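Local structure of Ras GTPase-activating-like protein rng2 (Schizosaccharomyces pombe, 1P2X) at residues A[13-17]-A[29-35]; A[106-111]-A[154-159]. The protein helps build the contractile actin ring at the fission yeast division site, its calponin-homology domain, the part described here, binding actin filaments. All coordinates share one frame. Residue numbers count along the deposited sequence, not the author numbering.

Contact 1 of 2, residues A[13-17]-A[29-35]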
loop_
_atom_site.group_PDB
_atom_site.type_symbol
_atom_site.label_atom_id
_atom_site.label_comp_id
_atom_site.label_asym_id
_atom_site.label_seq_id
_atom_site.Cartn_x
_atom_site.Cartn_y
_atom_site.Cartn_z
ATOM N N VAL A 13 0.219 5.411 -5.230
ATOM C CA VAL A 13 -0.862 4.693 -4.559
ATOM C C VAL A 13 -1.683 3.895 -5.583
ATOM O O VAL A 13 -2.060 2.747 -5.337
ATOM C CB VAL A 13 -1.806 5.667 -3.791
ATOM C CG1 VAL A 13 -2.907 4.886 -3.078
ATOM C CG2 VAL A 13 -1.024 6.490 -2.792
ATOM N N ASP A 14 -1.944 4.507 -6.735
ATOM C CA ASP A 14 -2.709 3.861 -7.804
ATOM C C ASP A 14 -1.991 2.603 -8.318
ATOM O O ASP A 14 -2.616 1.569 -8.558
ATOM C CB ASP A 14 -2.919 4.847 -8.963
ATOM C CG ASP A 14 -3.966 4.381 -9.939
ATOM O OD1 ASP A 14 -3.629 4.109 -11.119
ATOM O OD2 ASP A 14 -5.154 4.283 -9.554
ATOM N N GLU A 15 -0.679 2.710 -8.494
ATOM C CA GLU A 15 0.141 1.597 -8.970
ATOM C C GLU A 15 0.135 0.408 -7.996
ATOM O O GLU A 15 0.027 -0.743 -8.411
ATOM C CB GLU A 15 1.580 2.079 -9.224
ATOM C CG GLU A 15 1.708 3.059 -10.388
ATOM C CD GLU A 15 2.981 3.881 -10.333
ATOM O OE1 GLU A 15 3.803 3.648 -9.418
ATOM O OE2 GLU A 15 3.164 4.765 -11.199
ATOM N N ALA A 16 0.253 0.700 -6.704
ATOM C CA ALA A 16 0.228 -0.335 -5.678
ATOM C C ALA A 16 -1.172 -0.963 -5.622
ATOM O O ALA A 16 -1.303 -2.172 -5.435
ATOM C CB ALA A 16 0.594 0.263 -4.310
ATOM N N LYS A 17 -2.209 -0.142 -5.773
ATOM C CA LYS A 17 -3.574 -0.647 -5.743
ATOM C C LYS A 17 -3.744 -1.632 -6.890
ATOM O O LYS A 17 -4.080 -2.795 -6.672
ATOM C CB LYS A 17 -4.604 0.483 -5.888
ATOM C CG LYS A 17 -6.045 0.035 -5.668
ATOM C CD LYS A 17 -7.080 1.111 -6.022
ATOM C CE LYS A 17 -7.120 1.356 -7.525
ATOM N NZ LYS A 17 -8.213 2.260 -7.938
ATOM N N GLY A 29 -11.797 -0.498 -5.042
ATOM C CA GLY A 29 -12.325 0.844 -4.862
ATOM C C GLY A 29 -11.426 1.986 -5.303
ATOM O O GLY A 29 -10.358 1.758 -5.866
ATOM N N PRO A 30 -11.848 3.232 -5.047
ATOM C CA PRO A 30 -11.100 4.444 -5.409
ATOM C C PRO A 30 -9.680 4.502 -4.842
ATOM O O PRO A 30 -9.415 4.031 -3.737
ATOM C CB PRO A 30 -11.971 5.577 -4.845
ATOM C CG PRO A 30 -13.380 5.005 -4.880
ATOM C CD PRO A 30 -13.151 3.567 -4.434
ATOM N N THR A 31 -8.774 5.092 -5.616
ATOM C CA THR A 31 -7.390 5.257 -5.208
ATOM C C THR A 31 -7.286 6.248 -4.045
ATOM O O THR A 31 -6.508 6.042 -3.117
ATOM C CB THR A 31 -6.540 5.759 -6.399
ATOM O OG1 THR A 31 -6.378 4.693 -7.347
ATOM C CG2 THR A 31 -5.150 6.221 -5.941
ATOM N N SER A 32 -8.094 7.307 -4.089
ATOM C CA SER A 32 -8.057 8.347 -3.058
ATOM C C SER A 32 -8.401 7.849 -1.656
ATOM O O SER A 32 -8.048 8.486 -0.674
ATOM C CB SER A 32 -8.988 9.519 -3.433
ATOM O OG SER A 32 -10.338 9.101 -3.573
ATOM N N THR A 33 -9.084 6.713 -1.564
ATOM C CA THR A 33 -9.428 6.153 -0.262
ATOM C C THR A 33 -8.790 4.788 -0.044
ATOM O O THR A 33 -9.101 4.104 0.928
ATOM C CB THR A 33 -10.948 6.028 -0.112
ATOM O OG1 THR A 33 -11.474 5.301 -1.229
ATOM C CG2 THR A 33 -11.599 7.405 -0.115
ATOM N N PHE A 34 -7.885 4.401 -0.945
ATOM C CA PHE A 34 -7.241 3.092 -0.862
ATOM C C PHE A 34 -6.331 2.919 0.355
ATOM O O PHE A 34 -6.380 1.887 1.006
ATOM C CB PHE A 34 -6.466 2.775 -2.155
ATOM C CG PHE A 34 -5.839 1.399 -2.163
ATOM C CD1 PHE A 34 -6.636 0.259 -2.169
ATOM C CD2 PHE A 34 -4.455 1.248 -2.151
ATOM C CE1 PHE A 34 -6.061 -1.023 -2.162
ATOM C CE2 PHE A 34 -3.871 -0.024 -2.148
ATOM C CZ PHE A 34 -4.677 -1.164 -2.151
ATOM N N GLU A 35 -5.496 3.906 0.670
ATOM C CA GLU A 35 -4.627 3.765 1.836
ATOM C C GLU A 35 -5.423 3.504 3.097
ATOM O O GLU A 35 -5.070 2.637 3.894
ATOM C CB GLU A 35 -3.787 5.011 2.068
ATOM C CG GLU A 35 -2.845 5.323 0.948
ATOM C CD GLU A 35 -2.493 6.782 0.942
ATOM O OE1 GLU A 35 -1.535 7.159 1.655
ATOM O OE2 GLU A 35 -3.196 7.545 0.239
#
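Val-13 opens the helical segment with its CA-to-CB bond directed at 29-35. Its CG1 lies 3.9 Å from Thr-31 CG2 and 4.1 Å from Phe-34 CD2, near the plane of that ring and at its edge. One turn of backbone, closed by Lys-17 N to Val-13 O at 2.9 Å, brings Val-13 and Lys-17 onto the same side of the helix. Asp-14 adds the shortest polar link: Thr-31 OG1 donates to Asp-14 OD2 at 2.6 Å, where the CA atoms of the two residues are 5.5 Å apart. Ala-16 only grazes Phe-34. Lys-17 uses its whole length. Its CG stands 3.6 Å from the centroid of the Phe-34 ring and 13° off the normal, a CH-pi contact over the face, while NZ donates to Gly-29 O at 3.0 Å and to Thr-31 OG1 at 3.1 Å. Thr-31 OG1 therefore both gives and receives a hydrogen bond between two oppositely charged side chains. Glu-35 OE2 lies 3.9 Å from Val-13 CG2, its carboxylate hydrogen-bonded to Tyr-9 and salt-bridged to Arg-145. Within the calponin-homology fold, this helix-to-loop packing joins the turn leading into helix 34-37, closed by Phe-34 N to Thr-31 O at 3.1 Å, to the long helix 2-23.

Contact 2 of 2, residues A[106-111]-A[154-159]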
loop_
_atom_site.group_PDB
_atom_site.type_symbol
_atom_site.label_atom_id
_atom_site.label_comp_id
_atom_site.label_asym_id
_atom_site.label_seq_id
_atom_site.Cartn_x
_atom_site.Cartn_y
_atom_site.Cartn_z
ATOM N N ILE A 106 2.429 2.007 1.322
ATOM C CA ILE A 106 2.425 2.016 -0.135
ATOM C C ILE A 106 3.833 1.715 -0.645
ATOM O O ILE A 106 4.012 1.003 -1.628
ATOM C CB ILE A 106 1.959 3.392 -0.668
ATOM C CG1 ILE A 106 0.540 3.697 -0.167
ATOM C CG2 ILE A 106 2.003 3.422 -2.181
ATOM C CD1 ILE A 106 -0.464 2.571 -0.426
ATOM N N TYR A 107 4.827 2.281 0.037
ATOM C CA TYR A 107 6.236 2.075 -0.296
ATOM C C TYR A 107 6.587 0.601 -0.109
ATOM O O TYR A 107 7.210 -0.017 -0.965
ATOM C CB TYR A 107 7.108 2.942 0.618
ATOM C CG TYR A 107 8.603 2.785 0.415
ATOM C CD1 TYR A 107 9.205 3.084 -0.807
ATOM C CD2 TYR A 107 9.416 2.351 1.457
ATOM C CE1 TYR A 107 10.584 2.948 -0.979
ATOM C CE2 TYR A 107 10.785 2.208 1.297
ATOM C CZ TYR A 107 11.362 2.505 0.082
ATOM O OH TYR A 107 12.713 2.333 -0.073
ATOM N N CYS A 108 6.167 0.040 1.016
ATOM C CA CYS A 108 6.435 -1.355 1.294
ATOM C C CYS A 108 5.823 -2.231 0.202
ATOM O O CYS A 108 6.458 -3.184 -0.275
ATOM C CB CYS A 108 5.883 -1.738 2.671
ATOM S SG CYS A 108 6.045 -3.497 3.064
ATOM N N ILE A 109 4.606 -1.896 -0.222
ATOM C CA ILE A 109 3.928 -2.673 -1.260
ATOM C C ILE A 109 4.674 -2.655 -2.601
ATOM O O ILE A 109 4.714 -3.664 -3.308
ATOM C CB ILE A 109 2.489 -2.171 -1.462
ATOM C CG1 ILE A 109 1.645 -2.525 -0.228
ATOM C CG2 ILE A 109 1.894 -2.763 -2.739
ATOM C CD1 ILE A 109 0.244 -1.986 -0.257
ATOM N N HIS A 110 5.254 -1.509 -2.951
ATOM C CA HIS A 110 6.004 -1.396 -4.197
ATOM C C HIS A 110 7.256 -2.290 -4.126
ATOM O O HIS A 110 7.546 -3.045 -5.055
ATOM C CB HIS A 110 6.432 0.059 -4.456
ATOM C CG HIS A 110 5.376 0.912 -5.096
ATOM N ND1 HIS A 110 5.570 1.543 -6.307
ATOM C CD2 HIS A 110 4.144 1.286 -4.670
ATOM C CE1 HIS A 110 4.504 2.269 -6.600
ATOM N NE2 HIS A 110 3.626 2.136 -5.621
ATOM N N ALA A 111 7.986 -2.200 -3.016
ATOM C CA ALA A 111 9.214 -2.972 -2.837
ATOM C C ALA A 111 8.902 -4.470 -2.883
ATOM O O ALA A 111 9.616 -5.241 -3.528
ATOM C CB ALA A 111 9.878 -2.603 -1.514
ATOM N N PRO A 154 8.430 8.484 1.085
ATOM C CA PRO A 154 9.533 7.545 0.837
ATOM C C PRO A 154 10.161 7.664 -0.555
ATOM O O PRO A 154 9.630 8.326 -1.441
ATOM C CB PRO A 154 8.879 6.181 1.061
ATOM C CG PRO A 154 7.474 6.406 0.657
ATOM C CD PRO A 154 7.153 7.766 1.242
ATOM N N ASN A 155 11.293 7.004 -0.743
ATOM C CA ASN A 155 11.998 7.069 -2.013
ATOM C C ASN A 155 11.552 6.018 -3.043
ATOM O O ASN A 155 12.279 5.058 -3.304
ATOM C CB ASN A 155 13.510 6.949 -1.768
ATOM C CG ASN A 155 14.325 7.376 -2.965
ATOM O OD1 ASN A 155 13.800 7.497 -4.068
ATOM N ND2 ASN A 155 15.623 7.611 -2.754
ATOM N N PHE A 156 10.368 6.211 -3.631
ATOM C CA PHE A 156 9.855 5.296 -4.652
ATOM C C PHE A 156 10.760 5.246 -5.874
ATOM O O PHE A 156 10.911 4.202 -6.505
ATOM C CB PHE A 156 8.465 5.719 -5.147
ATOM C CG PHE A 156 7.396 5.637 -4.111
ATOM C CD1 PHE A 156 7.032 6.771 -3.386
ATOM C CD2 PHE A 156 6.743 4.432 -3.861
ATOM C CE1 PHE A 156 6.033 6.712 -2.421
ATOM C CE2 PHE A 156 5.740 4.355 -2.896
ATOM C CZ PHE A 156 5.383 5.500 -2.169
ATOM N N LYS A 157 11.338 6.390 -6.221
ATOM C CA LYS A 157 12.165 6.508 -7.418
ATOM C C LYS A 157 13.414 5.623 -7.409
ATOM O O LYS A 157 13.871 5.195 -8.464
ATOM C CB LYS A 157 12.564 7.974 -7.628
ATOM C CG LYS A 157 13.022 8.297 -9.032
ATOM C CD LYS A 157 13.406 9.766 -9.176
ATOM C CE LYS A 157 12.243 10.699 -8.849
ATOM N NZ LYS A 157 12.588 12.138 -9.083
ATOM N N ALA A 158 13.946 5.344 -6.224
ATOM C CA ALA A 158 15.148 4.524 -6.086
ATOM C C ALA A 158 14.855 3.032 -6.096
ATOM O O ALA A 158 15.744 2.224 -5.845
ATOM C CB ALA A 158 15.896 4.894 -4.796
ATOM N N LEU A 159 13.608 2.658 -6.356
ATOM C CA LEU A 159 13.259 1.245 -6.403
ATOM C C LEU A 159 13.588 0.703 -7.790
ATOM O O LEU A 159 13.032 1.167 -8.791
ATOM C CB LEU A 159 11.771 1.033 -6.105
ATOM C CG LEU A 159 11.227 1.380 -4.718
ATOM C CD1 LEU A 159 9.717 1.130 -4.699
ATOM C CD2 LEU A 159 11.915 0.555 -3.651
HETATM O O HOH W 1 14.230 3.088 -2.056
#
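Three aromatic side chains, Tyr-107, His-110 and Phe-156, lie at the middle of this contact, with Pro-154 and Leu-159 beside them, and no direct hydrogen bond crosses it. Tyr-107, with chi1 at t, presents one ring face to Pro-154, whose CB sits 3.8 Å from the ring centroid and 25° off the normal, a CH-pi contact. Phe-156 takes chi1 m with chi2 at 96°, which carries its ring back to the helix although its CA-to-CB bond points sideways. The edge of Tyr-107 meets the face of Phe-156 (centroids 5.7 Å, planes at 85°), and the edge of Phe-156 in turn meets the face of His-110 (5.0 Å, 65°). Phe-156 CE2 also touches Ile-106 CG2 at 3.9 Å. His-110, chi1 near -83°, keeps NE2 hydrogen-bonded to Arg-12 O on helix 2-23. Leu-159, in the m,t rotamer, brings CD1 to 3.5 Å from His-110 CB and CD2 to 3.8 Å from Tyr-107 CE1. A water bridges Tyr-107 OH (2.6 Å) and Asn-155 O (3.0 Å), donating to the latter. Asn-155 OD1 accepts from Ala-158 N at 3.1 Å, an Asx motif closing over Asn-155 to Ala-158. The three rings form an aromatic cluster of two successive edge-to-face pairs, the second inclined, through which the last residues of this construct, 154-159, pack on helix 102-117 of the calponin-homology domain.

Contact 1 is the more buried, with six of nine touching residues buried and its centre about 8 Å from the centre of the chain; contact 2 is partly buried, with three of eight and about 10 Å. Their chemistry differs too: the more buried contact 1 carries three hydrogen bonds beside its apolar packing, whereas none crosses contact 2 directly, where aromatic and aliphatic packing is joined by a water bridge. Each sets a helix against a mostly irregular segment. Helices 2-23 and 102-117 meet directly where Ala-16 CB lies 3.6 Å from Ile-109 CG2 and 3.7 Å from His-110 CD2, joining the contacts although their centres are about 15 Å apart.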